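Local coordinates for protein putative cytochrome P450 YjiB (PDB 4RM4) that probably acts as a heme-dependent monooxygenase of the cytochrome P450 family, using iron-bound oxygen to oxidise its substrates, at residues K57-D62 against V310-A315; A251-L256 against K390-K395; E264-P269 against S365-F370; A286-R291 against N383-G388. One frame throughout, in Å; residues are numbered along the deposited sequence.

All four contacts lie within one cytochrome P450 fold, spread from the mixed sheet beside the heme to the ends of helices 261-267 and 352-369. Contacts 1 and 4, with centres about 11 Å apart, meet in the five-stranded sheet, where strands 309-312 and 289-293 are neighbours; together they hold this sheet beside a heme propionate. Contacts 2 and 3, about 15 Å apart between centres, join helices 226-257, 261-267 and 352-369 and the three-stranded sheet farther from the heme. Along the chain, contacts 3 and 4 are nested inside the loop closed by contact 2, while the segments of contact 1 alternate with those of the others. Segment 383-388 is followed, after one residue, by segment 390-395.

Contact 1 (K57-D62 against V310-A315); sequences KKVVGD and VLAFVA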
# COMPACT_ATOMS: atom_id res chain seq x y z
N LYS A 57 2.09 7.41 -15.99
CA LYS A 57 3.43 7.56 -15.43
C LYS A 57 3.89 9.02 -15.50
O LYS A 57 4.52 9.54 -14.56
CB LYS A 57 4.43 6.64 -16.15
CG LYS A 57 5.73 6.45 -15.39
CD LYS A 57 6.59 5.37 -16.01
CE LYS A 57 7.82 5.08 -15.16
NZ LYS A 57 8.55 3.91 -15.73
N LYS A 58 3.54 9.70 -16.58
CA LYS A 58 3.86 11.12 -16.71
C LYS A 58 3.15 11.96 -15.65
O LYS A 58 3.78 12.80 -15.00
CB LYS A 58 3.50 11.65 -18.10
CG LYS A 58 3.66 13.17 -18.21
CD LYS A 58 3.82 13.63 -19.66
CE LYS A 58 4.03 15.15 -19.73
NZ LYS A 58 5.31 15.58 -19.12
N VAL A 59 1.85 11.75 -15.48
CA VAL A 59 1.09 12.50 -14.47
C VAL A 59 1.72 12.32 -13.08
O VAL A 59 2.00 13.28 -12.38
CB VAL A 59 -0.41 12.07 -14.42
CG1 VAL A 59 -1.14 12.67 -13.20
CG2 VAL A 59 -1.12 12.46 -15.74
N VAL A 60 1.98 11.07 -12.73
CA VAL A 60 2.43 10.69 -11.40
C VAL A 60 3.83 11.20 -11.14
O VAL A 60 4.12 11.66 -10.05
CB VAL A 60 2.34 9.16 -11.24
CG1 VAL A 60 3.11 8.67 -9.99
CG2 VAL A 60 0.86 8.73 -11.21
N GLY A 61 4.68 11.18 -12.16
CA GLY A 61 6.07 11.55 -11.98
C GLY A 61 6.43 13.00 -12.22
O GLY A 61 7.47 13.49 -11.76
N ASP A 62 5.58 13.72 -12.95
CA ASP A 62 5.96 15.05 -13.37
C ASP A 62 5.64 16.05 -12.26
O ASP A 62 4.56 16.63 -12.23
CB ASP A 62 5.23 15.41 -14.67
CG ASP A 62 5.77 16.68 -15.32
OD1 ASP A 62 6.19 17.59 -14.58
OD2 ASP A 62 5.78 16.75 -16.57
N VAL A 310 -6.76 15.34 -11.44
CA VAL A 310 -6.51 14.21 -12.34
C VAL A 310 -6.37 12.92 -11.54
O VAL A 310 -5.64 12.88 -10.55
CB VAL A 310 -5.21 14.39 -13.15
CG1 VAL A 310 -4.95 13.18 -14.04
CG2 VAL A 310 -5.27 15.69 -13.97
N LEU A 311 -7.09 11.88 -11.95
CA LEU A 311 -6.96 10.56 -11.37
C LEU A 311 -6.10 9.67 -12.29
O LEU A 311 -6.46 9.42 -13.43
CB LEU A 311 -8.33 9.93 -11.15
CG LEU A 311 -9.27 10.64 -10.17
CD1 LEU A 311 -10.64 9.95 -10.19
CD2 LEU A 311 -8.69 10.63 -8.76
N ALA A 312 -4.95 9.21 -11.79
CA ALA A 312 -4.05 8.40 -12.59
C ALA A 312 -4.17 6.96 -12.12
O ALA A 312 -3.77 6.63 -11.01
CB ALA A 312 -2.61 8.91 -12.45
N PHE A 313 -4.78 6.12 -12.95
CA PHE A 313 -5.04 4.73 -12.62
C PHE A 313 -3.84 3.81 -12.83
O PHE A 313 -3.68 3.21 -13.89
CB PHE A 313 -6.26 4.23 -13.43
CG PHE A 313 -7.56 4.76 -12.90
CD1 PHE A 313 -8.31 4.02 -12.00
CD2 PHE A 313 -8.02 6.01 -13.28
CE1 PHE A 313 -9.49 4.52 -11.48
CE2 PHE A 313 -9.21 6.52 -12.77
CZ PHE A 313 -9.94 5.78 -11.87
N VAL A 314 -2.98 3.72 -11.83
CA VAL A 314 -1.81 2.86 -11.91
C VAL A 314 -2.24 1.40 -12.09
O VAL A 314 -1.54 0.62 -12.71
CB VAL A 314 -0.86 3.03 -10.70
CG1 VAL A 314 -0.25 4.45 -10.68
CG2 VAL A 314 -1.57 2.74 -9.40
N ALA A 315 -3.42 1.05 -11.59
CA ALA A 315 -3.90 -0.31 -11.80
C ALA A 315 -4.12 -0.59 -13.28
O ALA A 315 -3.85 -1.70 -13.74
CB ALA A 315 -5.17 -0.59 -11.02
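V59 and V60, near the end of helix 53-61, pack on V310, A312 and V314 and so seat this helix against the five-stranded mixed sheet of the cytochrome P450 fold. Segments 57-61 and 310-312 approach to 8.7 Å between axes, and their directions differ by 115°, which shows that the helix runs across the strand rather than alongside it.

Every touch between the two segments is apolar. In V59, CG1 stands anti to the backbone N (chi1 170°), and from there it reaches V310 CG1 at 3.9 Å. The same CG1 also lies 4.1 Å from A312 CB. V60 uses its other branch: CG2 comes within 3.7 Å of A312 CB, so this one methyl group is touched by both valines. A looser approach, 4.5 Å from V60 CG2 to V314 CG1, extends the packing onto helix 314-317, for which F313 is the N-cap residue.

The polar bonds lie around this apolar layer. The strand backbone is paired with its neighbours, V310 with R291 and A312 with L289. V60 O accepts a bond from R291 NH2, and the V60 side chain is about 4 Å from the heme. Farther from the strand, K58 and D62 form a salt bridge, with K58 NZ placed 2.8 Å from D62 OD2, nearly on the extension of the carboxylate C-O bond.

Contact 2 (A251-L256 against K390-K395); sequences AMYSIL and KSFRVK
F392 and V394 of strand 391-395 point toward helix 226-257 and meet its M252, Y253 and L256. Just before them the strand is disturbed: K390 and S391 together face T379 in a classic beta bulge.

At F392 the backbone N bonds to D130 OD2, while CG is anti to the backbone N (chi1 -176°), which starts the ring out from the strand toward the helix. The ring is then twisted so that CD1 nearly eclipses CA. The rim atom CE2 lies 3.5 Å from Y253 N, which sits at the ring edge and near the ring plane. CE2 also approaches M252 CB obliquely at 3.9 Å, after which the methionine chain bends away toward L366. Against Y253 the two rings are tilted by 56°, with centroids 5.7 Å apart, an oblique pairing. The farthest ring atom, F392 CZ, meets L256 CD1 at 3.7 Å.

The surroundings identify this as the packing of a three-stranded antiparallel sheet on the C-terminal part of the long helix 226-257 of the P450 fold. The axes of the two short segments stay 10.8 Å apart and make an angle of 42°, leaving room for the phenylalanine ring to bridge them.

R393, the next residue, is directed elsewhere: its NH2 forms a salt bridge with E128 OE2 and its NE bonds to S377 OG, on the two flanking strands. V394 then returns to the helix, and its CG1 lies 4.2 Å from L256 CD1, a methyl group that thereby spans F392 and V394.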
# COMPACT_ATOMS: atom_id res chain seq x y z
N ALA A 251 -1.79 -11.20 -3.83
CA ALA A 251 -0.73 -12.10 -4.33
C ALA A 251 -1.12 -13.57 -4.15
O ALA A 251 -0.97 -14.38 -5.06
CB ALA A 251 0.59 -11.82 -3.62
N MET A 252 -1.63 -13.91 -2.98
CA MET A 252 -2.07 -15.28 -2.78
C MET A 252 -3.21 -15.65 -3.71
O MET A 252 -3.28 -16.80 -4.19
CB MET A 252 -2.50 -15.53 -1.34
CG MET A 252 -1.36 -15.74 -0.37
SD MET A 252 -0.16 -16.94 -0.98
CE MET A 252 -1.21 -18.23 -1.67
N TYR A 253 -4.13 -14.71 -3.95
CA TYR A 253 -5.26 -14.99 -4.84
C TYR A 253 -4.73 -15.25 -6.24
O TYR A 253 -5.12 -16.23 -6.88
CB TYR A 253 -6.26 -13.83 -4.87
CG TYR A 253 -7.54 -14.15 -5.63
CD1 TYR A 253 -8.65 -14.66 -4.98
CD2 TYR A 253 -7.63 -13.92 -7.00
CE1 TYR A 253 -9.82 -14.94 -5.67
CE2 TYR A 253 -8.79 -14.18 -7.69
CZ TYR A 253 -9.87 -14.70 -7.02
OH TYR A 253 -11.02 -14.98 -7.73
N SER A 254 -3.85 -14.37 -6.71
CA SER A 254 -3.28 -14.52 -8.05
C SER A 254 -2.52 -15.84 -8.17
O SER A 254 -2.61 -16.53 -9.21
CB SER A 254 -2.35 -13.36 -8.38
OG SER A 254 -3.01 -12.11 -8.24
N ILE A 255 -1.79 -16.19 -7.13
CA ILE A 255 -1.03 -17.44 -7.12
C ILE A 255 -1.95 -18.67 -7.21
O ILE A 255 -1.68 -19.59 -7.98
CB ILE A 255 -0.08 -17.54 -5.89
CG1 ILE A 255 1.15 -16.66 -6.12
CG2 ILE A 255 0.37 -18.99 -5.67
CD1 ILE A 255 1.91 -16.23 -4.80
N LEU A 256 -3.02 -18.67 -6.43
CA LEU A 256 -3.97 -19.79 -6.43
C LEU A 256 -4.72 -19.90 -7.74
O LEU A 256 -5.07 -21.00 -8.17
CB LEU A 256 -4.99 -19.66 -5.29
CG LEU A 256 -4.48 -19.71 -3.85
CD1 LEU A 256 -5.67 -19.67 -2.88
CD2 LEU A 256 -3.64 -20.97 -3.65
N LYS A 390 -11.86 -8.17 1.76
CA LYS A 390 -12.33 -8.12 3.13
C LYS A 390 -12.18 -9.50 3.78
O LYS A 390 -11.91 -9.63 4.98
CB LYS A 390 -13.81 -7.70 3.15
CG LYS A 390 -14.39 -7.56 4.56
CD LYS A 390 -15.92 -7.55 4.53
CE LYS A 390 -16.50 -7.49 5.94
NZ LYS A 390 -15.83 -8.47 6.85
N SER A 391 -12.36 -10.54 2.97
CA SER A 391 -12.22 -11.91 3.44
C SER A 391 -11.78 -12.78 2.28
O SER A 391 -12.14 -12.52 1.13
CB SER A 391 -13.53 -12.43 4.03
OG SER A 391 -14.51 -12.55 3.03
N PHE A 392 -11.00 -13.80 2.60
CA PHE A 392 -10.40 -14.70 1.62
C PHE A 392 -10.34 -16.09 2.27
O PHE A 392 -9.37 -16.45 2.95
CB PHE A 392 -9.01 -14.16 1.24
CG PHE A 392 -8.31 -14.93 0.15
CD1 PHE A 392 -8.90 -16.03 -0.46
CD2 PHE A 392 -7.03 -14.56 -0.25
CE1 PHE A 392 -8.24 -16.74 -1.45
CE2 PHE A 392 -6.36 -15.26 -1.25
CZ PHE A 392 -6.97 -16.36 -1.84
N ARG A 393 -11.39 -16.87 2.06
CA ARG A 393 -11.51 -18.15 2.73
C ARG A 393 -10.92 -19.25 1.87
O ARG A 393 -11.30 -19.40 0.71
CB ARG A 393 -12.96 -18.45 3.10
CG ARG A 393 -13.48 -17.54 4.21
CD ARG A 393 -14.76 -18.08 4.84
NE ARG A 393 -15.74 -18.44 3.82
CZ ARG A 393 -16.40 -19.59 3.80
NH1 ARG A 393 -17.27 -19.84 2.83
NH2 ARG A 393 -16.20 -20.50 4.75
N VAL A 394 -9.98 -19.98 2.44
CA VAL A 394 -9.30 -21.06 1.73
C VAL A 394 -9.44 -22.38 2.49
O VAL A 394 -9.70 -22.40 3.69
CB VAL A 394 -7.79 -20.76 1.48
CG1 VAL A 394 -7.62 -19.43 0.78
CG2 VAL A 394 -6.99 -20.79 2.79
N LYS A 395 -9.27 -23.48 1.76
CA LYS A 395 -9.33 -24.80 2.38
C LYS A 395 -8.11 -25.63 2.00
O LYS A 395 -7.47 -25.37 0.97
CB LYS A 395 -10.61 -25.54 1.96
CG LYS A 395 -10.60 -26.00 0.52
CD LYS A 395 -11.26 -27.37 0.36
CE LYS A 395 -12.76 -27.25 0.23
NZ LYS A 395 -13.16 -26.55 -1.03

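Contact 3 (E264-P269 against S365-F370); sequences ELRSHP and SLISAF
R266 and I367 slide past each other in opposite directions where helices 261-267 and 352-369, the J and L helices of the P450 fold, both come to an end. The CA atoms of these two residues are 5.9 Å apart, so the helices are close here. With CG anti to the backbone N (chi1 -169°) and an extended chain from CG to NE, R266 lays its aliphatic part over the isoleucine. R266 CB is 3.7 Å from I367 CG2, and the guanidinium continues to the backbone beyond.

The flat group meets two successive carbonyls with its edge. R266 NE donates to I367 O at 2.8 Å and lies in that carbonyl's plane, although the N-H...O angle is bent to 140°. R266 NH2 donates to S368 O, also at 2.8 Å and straighter, but from 38° above the carbonyl plane. Both oxygens stay close to the guanidinium plane, so two bonds in that plane fix its rotation.

L265, one residue earlier, crosses I367 obliquely: its CB and CD1 each lie 4.0 Å from I367 CD1. L265 also packs on I255 of helix 226-257, which ties this pair to the core.

The carbonyls bound by R266 belong to the last turn of helix 352-369. A guanidinium at this C-terminal end satisfies them and would probably offset the partial negative charge gathered there.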
# COMPACT_ATOMS: atom_id res chain seq x y z
N GLU A 264 5.01 -24.62 -7.77
CA GLU A 264 6.31 -24.15 -8.26
C GLU A 264 6.98 -23.28 -7.20
O GLU A 264 8.18 -23.41 -6.96
CB GLU A 264 6.15 -23.37 -9.57
CG GLU A 264 7.41 -22.67 -10.06
CD GLU A 264 8.38 -23.60 -10.80
OE1 GLU A 264 8.01 -24.76 -11.12
OE2 GLU A 264 9.52 -23.17 -11.07
N LEU A 265 6.21 -22.39 -6.58
CA LEU A 265 6.77 -21.53 -5.52
C LEU A 265 7.17 -22.36 -4.30
O LEU A 265 8.18 -22.09 -3.67
CB LEU A 265 5.79 -20.41 -5.13
CG LEU A 265 5.69 -19.27 -6.14
CD1 LEU A 265 4.64 -18.21 -5.74
CD2 LEU A 265 7.07 -18.64 -6.36
N ARG A 266 6.36 -23.36 -3.96
CA ARG A 266 6.71 -24.22 -2.84
C ARG A 266 8.02 -24.96 -3.09
O ARG A 266 8.85 -25.10 -2.19
CB ARG A 266 5.57 -25.20 -2.53
CG ARG A 266 5.75 -25.94 -1.22
CD ARG A 266 4.42 -26.39 -0.64
NE ARG A 266 4.52 -26.60 0.80
CZ ARG A 266 4.77 -27.78 1.37
NH1 ARG A 266 4.95 -28.85 0.62
NH2 ARG A 266 4.85 -27.88 2.69
N SER A 267 8.21 -25.44 -4.32
CA SER A 267 9.44 -26.15 -4.70
C SER A 267 10.63 -25.21 -4.90
O SER A 267 11.78 -25.58 -4.66
CB SER A 267 9.22 -26.96 -5.98
OG SER A 267 8.33 -28.04 -5.76
N HIS A 268 10.34 -23.99 -5.33
CA HIS A 268 11.36 -23.04 -5.74
C HIS A 268 11.12 -21.68 -5.12
O HIS A 268 10.80 -20.72 -5.82
CB HIS A 268 11.36 -22.90 -7.27
CG HIS A 268 12.04 -24.04 -7.98
ND1 HIS A 268 11.36 -25.14 -8.44
CD2 HIS A 268 13.34 -24.23 -8.30
CE1 HIS A 268 12.21 -25.97 -9.02
NE2 HIS A 268 13.42 -25.44 -8.95
N PRO A 269 11.28 -21.59 -3.79
CA PRO A 269 11.00 -20.33 -3.10
C PRO A 269 11.89 -19.17 -3.56
O PRO A 269 11.58 -18.03 -3.25
CB PRO A 269 11.26 -20.67 -1.62
CG PRO A 269 12.12 -21.88 -1.65
CD PRO A 269 11.73 -22.65 -2.87
N SER A 365 6.38 -18.02 3.70
CA SER A 365 6.06 -18.72 4.94
C SER A 365 4.72 -19.43 4.88
O SER A 365 4.58 -20.56 5.34
CB SER A 365 6.08 -17.76 6.12
OG SER A 365 7.36 -17.17 6.28
N LEU A 366 3.72 -18.75 4.31
CA LEU A 366 2.42 -19.38 4.15
C LEU A 366 2.52 -20.62 3.27
O LEU A 366 2.02 -21.70 3.63
CB LEU A 366 1.43 -18.38 3.54
CG LEU A 366 -0.06 -18.66 3.67
CD1 LEU A 366 -0.47 -18.77 5.13
CD2 LEU A 366 -0.85 -17.56 2.96
N ILE A 367 3.16 -20.49 2.11
CA ILE A 367 3.20 -21.57 1.14
C ILE A 367 4.00 -22.77 1.67
O ILE A 367 3.71 -23.92 1.33
CB ILE A 367 3.71 -21.10 -0.25
CG1 ILE A 367 2.81 -20.00 -0.80
CG2 ILE A 367 3.74 -22.26 -1.23
CD1 ILE A 367 3.23 -19.46 -2.16
N SER A 368 5.01 -22.49 2.49
CA SER A 368 5.81 -23.54 3.12
C SER A 368 5.00 -24.33 4.15
O SER A 368 5.16 -25.55 4.30
CB SER A 368 7.05 -22.93 3.78
OG SER A 368 7.91 -23.92 4.31
N ALA A 369 4.12 -23.63 4.87
CA ALA A 369 3.35 -24.27 5.93
C ALA A 369 2.24 -25.16 5.40
O ALA A 369 1.77 -26.06 6.10
CB ALA A 369 2.77 -23.22 6.87
N PHE A 370 1.80 -24.90 4.16
CA PHE A 370 0.65 -25.60 3.61
C PHE A 370 0.95 -26.27 2.27
O PHE A 370 1.27 -25.60 1.29
CB PHE A 370 -0.54 -24.65 3.49
CG PHE A 370 -1.02 -24.14 4.82
CD1 PHE A 370 -1.72 -24.98 5.68
CD2 PHE A 370 -0.74 -22.85 5.23
CE1 PHE A 370 -2.16 -24.53 6.91
CE2 PHE A 370 -1.17 -22.39 6.47
CZ PHE A 370 -1.88 -23.23 7.31

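Contact 4 (A286-R291 against N383-G388); sequences APVLRR and NSVIYG. With HEM (protoporphyrin IX containing Fe), chain B.
Segment 286-291 supplies L289 and R291 to the heme pocket, and just before them packs through P287 and V288 on the turn N383-I386. P287 touches with CD and CG: CD is 3.4 Å from V385 O, and CG is 3.7 Å from S384 O. V288 CG1 occupies the crowded position between backbone N and carbonyl carbon (chi1 64°), which sets it 3.9 Å from V385 CA. A single water bridges the backbones, accepting from V288 N at 3.1 Å and donating to V385 O at 2.6 Å. The turn is type I, and N383 OD1 accepts from V385 N in an Asx turn.

Farther along, the strand reaches the cofactor. R291 grips one propionate with its edge: NH1 donates to HEM O1A at 2.9 Å, and NH2 to HEM O2A at 2.8 Å with a nearly straight 175° N-H...O angle. NH1 donates as well to R290 O, and NH2 has a further partner in helix 53-61, which together help hold the guanidinium. L289 CD2 lies 3.8 Å from HEM CBA. H89, H347 and R93 also hydrogen-bond to the heme.

Strand 289-293 lies between strands 309-312 and 66-67 in the mixed sheet. P287 packs on A315 of helix 314-317, I386 touches E242 and N246 of helix 226-257, and the Y387 ring stacks on Y24, whose carbonyl oxygen is hydrogen-bonded to the Y387 hydroxyl.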
# COMPACT_ATOMS: atom_id res chain seq x y z
N ALA A 286 -3.18 -0.17 -4.45
CA ALA A 286 -3.54 1.24 -4.53
C ALA A 286 -3.71 1.63 -5.99
O ALA A 286 -2.77 2.11 -6.62
CB ALA A 286 -2.48 2.10 -3.83
N PRO A 287 -4.92 1.42 -6.54
CA PRO A 287 -5.14 1.49 -7.99
C PRO A 287 -5.11 2.88 -8.60
O PRO A 287 -4.96 2.98 -9.82
CB PRO A 287 -6.56 0.91 -8.15
CG PRO A 287 -7.22 1.17 -6.83
CD PRO A 287 -6.12 0.96 -5.81
N VAL A 288 -5.28 3.92 -7.79
CA VAL A 288 -5.47 5.26 -8.34
C VAL A 288 -4.79 6.35 -7.48
O VAL A 288 -4.79 6.30 -6.25
CB VAL A 288 -7.00 5.53 -8.57
CG1 VAL A 288 -7.77 5.51 -7.25
CG2 VAL A 288 -7.22 6.83 -9.32
N LEU A 289 -4.17 7.32 -8.14
CA LEU A 289 -3.42 8.35 -7.44
C LEU A 289 -3.92 9.70 -7.97
O LEU A 289 -4.26 9.81 -9.14
CB LEU A 289 -1.93 8.17 -7.72
CG LEU A 289 -1.22 6.91 -7.24
CD1 LEU A 289 0.24 6.94 -7.69
CD2 LEU A 289 -1.30 6.76 -5.72
N ARG A 290 -3.99 10.70 -7.09
CA ARG A 290 -4.50 12.02 -7.45
C ARG A 290 -3.39 13.06 -7.64
O ARG A 290 -2.39 13.06 -6.92
CB ARG A 290 -5.47 12.52 -6.37
CG ARG A 290 -6.68 11.62 -6.11
CD ARG A 290 -7.52 12.17 -4.96
NE ARG A 290 -8.69 11.34 -4.69
CZ ARG A 290 -9.91 11.59 -5.16
NH1 ARG A 290 -10.12 12.65 -5.93
NH2 ARG A 290 -10.92 10.79 -4.86
N ARG A 291 -3.56 13.93 -8.63
CA ARG A 291 -2.70 15.10 -8.80
C ARG A 291 -3.55 16.31 -9.16
O ARG A 291 -4.70 16.18 -9.58
CB ARG A 291 -1.64 14.86 -9.89
CG ARG A 291 -0.66 13.71 -9.61
CD ARG A 291 0.33 14.11 -8.54
NE ARG A 291 1.44 13.18 -8.38
CZ ARG A 291 1.43 12.12 -7.56
NH1 ARG A 291 0.35 11.86 -6.85
NH2 ARG A 291 2.50 11.34 -7.47
N ASN A 383 -14.56 -0.11 -2.43
CA ASN A 383 -14.00 1.22 -2.24
C ASN A 383 -13.14 1.58 -3.45
O ASN A 383 -12.13 0.93 -3.70
CB ASN A 383 -13.15 1.25 -0.98
CG ASN A 383 -12.66 2.65 -0.64
OD1 ASN A 383 -12.52 3.49 -1.52
ND2 ASN A 383 -12.39 2.89 0.64
N SER A 384 -13.55 2.61 -4.18
CA SER A 384 -12.87 2.98 -5.42
C SER A 384 -11.34 3.07 -5.28
O SER A 384 -10.60 2.57 -6.14
CB SER A 384 -13.42 4.31 -5.95
OG SER A 384 -14.70 4.13 -6.53
N VAL A 385 -10.87 3.69 -4.20
CA VAL A 385 -9.45 3.99 -4.03
C VAL A 385 -8.63 2.80 -3.51
O VAL A 385 -7.42 2.90 -3.32
CB VAL A 385 -9.26 5.23 -3.10
CG1 VAL A 385 -9.89 4.97 -1.73
CG2 VAL A 385 -7.80 5.59 -2.96
N ILE A 386 -9.30 1.68 -3.28
CA ILE A 386 -8.67 0.51 -2.67
C ILE A 386 -8.95 -0.73 -3.50
O ILE A 386 -10.05 -0.89 -4.01
CB ILE A 386 -9.21 0.29 -1.24
CG1 ILE A 386 -8.86 1.49 -0.35
CG2 ILE A 386 -8.68 -1.00 -0.65
CD1 ILE A 386 -9.36 1.36 1.07
N TYR A 387 -7.94 -1.59 -3.68
CA TYR A 387 -8.15 -2.88 -4.34
C TYR A 387 -7.68 -4.03 -3.47
O TYR A 387 -6.48 -4.23 -3.28
CB TYR A 387 -7.47 -2.93 -5.72
CG TYR A 387 -7.77 -4.22 -6.45
CD1 TYR A 387 -9.02 -4.44 -7.03
CD2 TYR A 387 -6.84 -5.24 -6.51
CE1 TYR A 387 -9.32 -5.64 -7.67
CE2 TYR A 387 -7.11 -6.42 -7.16
CZ TYR A 387 -8.35 -6.63 -7.73
OH TYR A 387 -8.60 -7.82 -8.37
N GLY A 388 -8.62 -4.81 -2.94
CA GLY A 388 -8.26 -5.94 -2.10
C GLY A 388 -9.47 -6.67 -1.58
O GLY A 388 -10.57 -6.49 -2.09
CHA HEM B . 3.82 6.44 -1.18
CHB HEM B . 1.88 2.28 -2.71
CHC HEM B . 3.24 0.10 1.44
CHD HEM B . 4.73 4.37 3.18
C1A HEM B . 3.21 5.50 -1.98
C2A HEM B . 2.78 5.68 -3.35
C3A HEM B . 2.24 4.53 -3.77
C4A HEM B . 2.32 3.58 -2.69
CMA HEM B . 1.64 4.25 -5.18
CAA HEM B . 2.93 6.97 -4.20
CBA HEM B . 1.84 7.96 -3.85
CGA HEM B . 1.78 9.09 -4.85
O1A HEM B . 0.85 9.93 -4.70
O2A HEM B . 2.63 9.15 -5.78
C1B HEM B . 2.12 1.35 -1.73
C2B HEM B . 1.87 -0.08 -1.86
C3B HEM B . 2.23 -0.66 -0.71
C4B HEM B . 2.75 0.35 0.18
CMB HEM B . 1.27 -0.74 -3.11
CAB HEM B . 2.20 -2.16 -0.31
CBB HEM B . 2.14 -3.11 -1.25
C1C HEM B . 3.79 1.06 2.25
C2C HEM B . 4.39 0.84 3.55
C3C HEM B . 4.80 2.03 4.01
C4C HEM B . 4.48 3.03 3.04
CMC HEM B . 4.52 -0.55 4.21
CAC HEM B . 5.49 2.39 5.35
CBC HEM B . 5.58 1.57 6.40
C1D HEM B . 4.60 5.32 2.19
C2D HEM B . 4.91 6.71 2.37
C3D HEM B . 4.63 7.37 1.01
C4D HEM B . 4.18 6.30 0.15
CMD HEM B . 5.42 7.38 3.66
CAD HEM B . 4.81 8.87 0.66
CBD HEM B . 6.22 9.05 0.09
CGD HEM B . 6.42 10.47 -0.38
O1D HEM B . 7.60 10.87 -0.58
O2D HEM B . 5.39 11.19 -0.52
NA HEM B . 2.90 4.20 -1.61
NB HEM B . 2.65 1.56 -0.46
NC HEM B . 3.86 2.41 1.96
ND HEM B . 4.19 5.12 0.88
FE HEM B . 3.54 3.30 0.12
O HOH W 1 -5.54 3.95 -4.69
O HOH W 2 1.20 3.75 0.68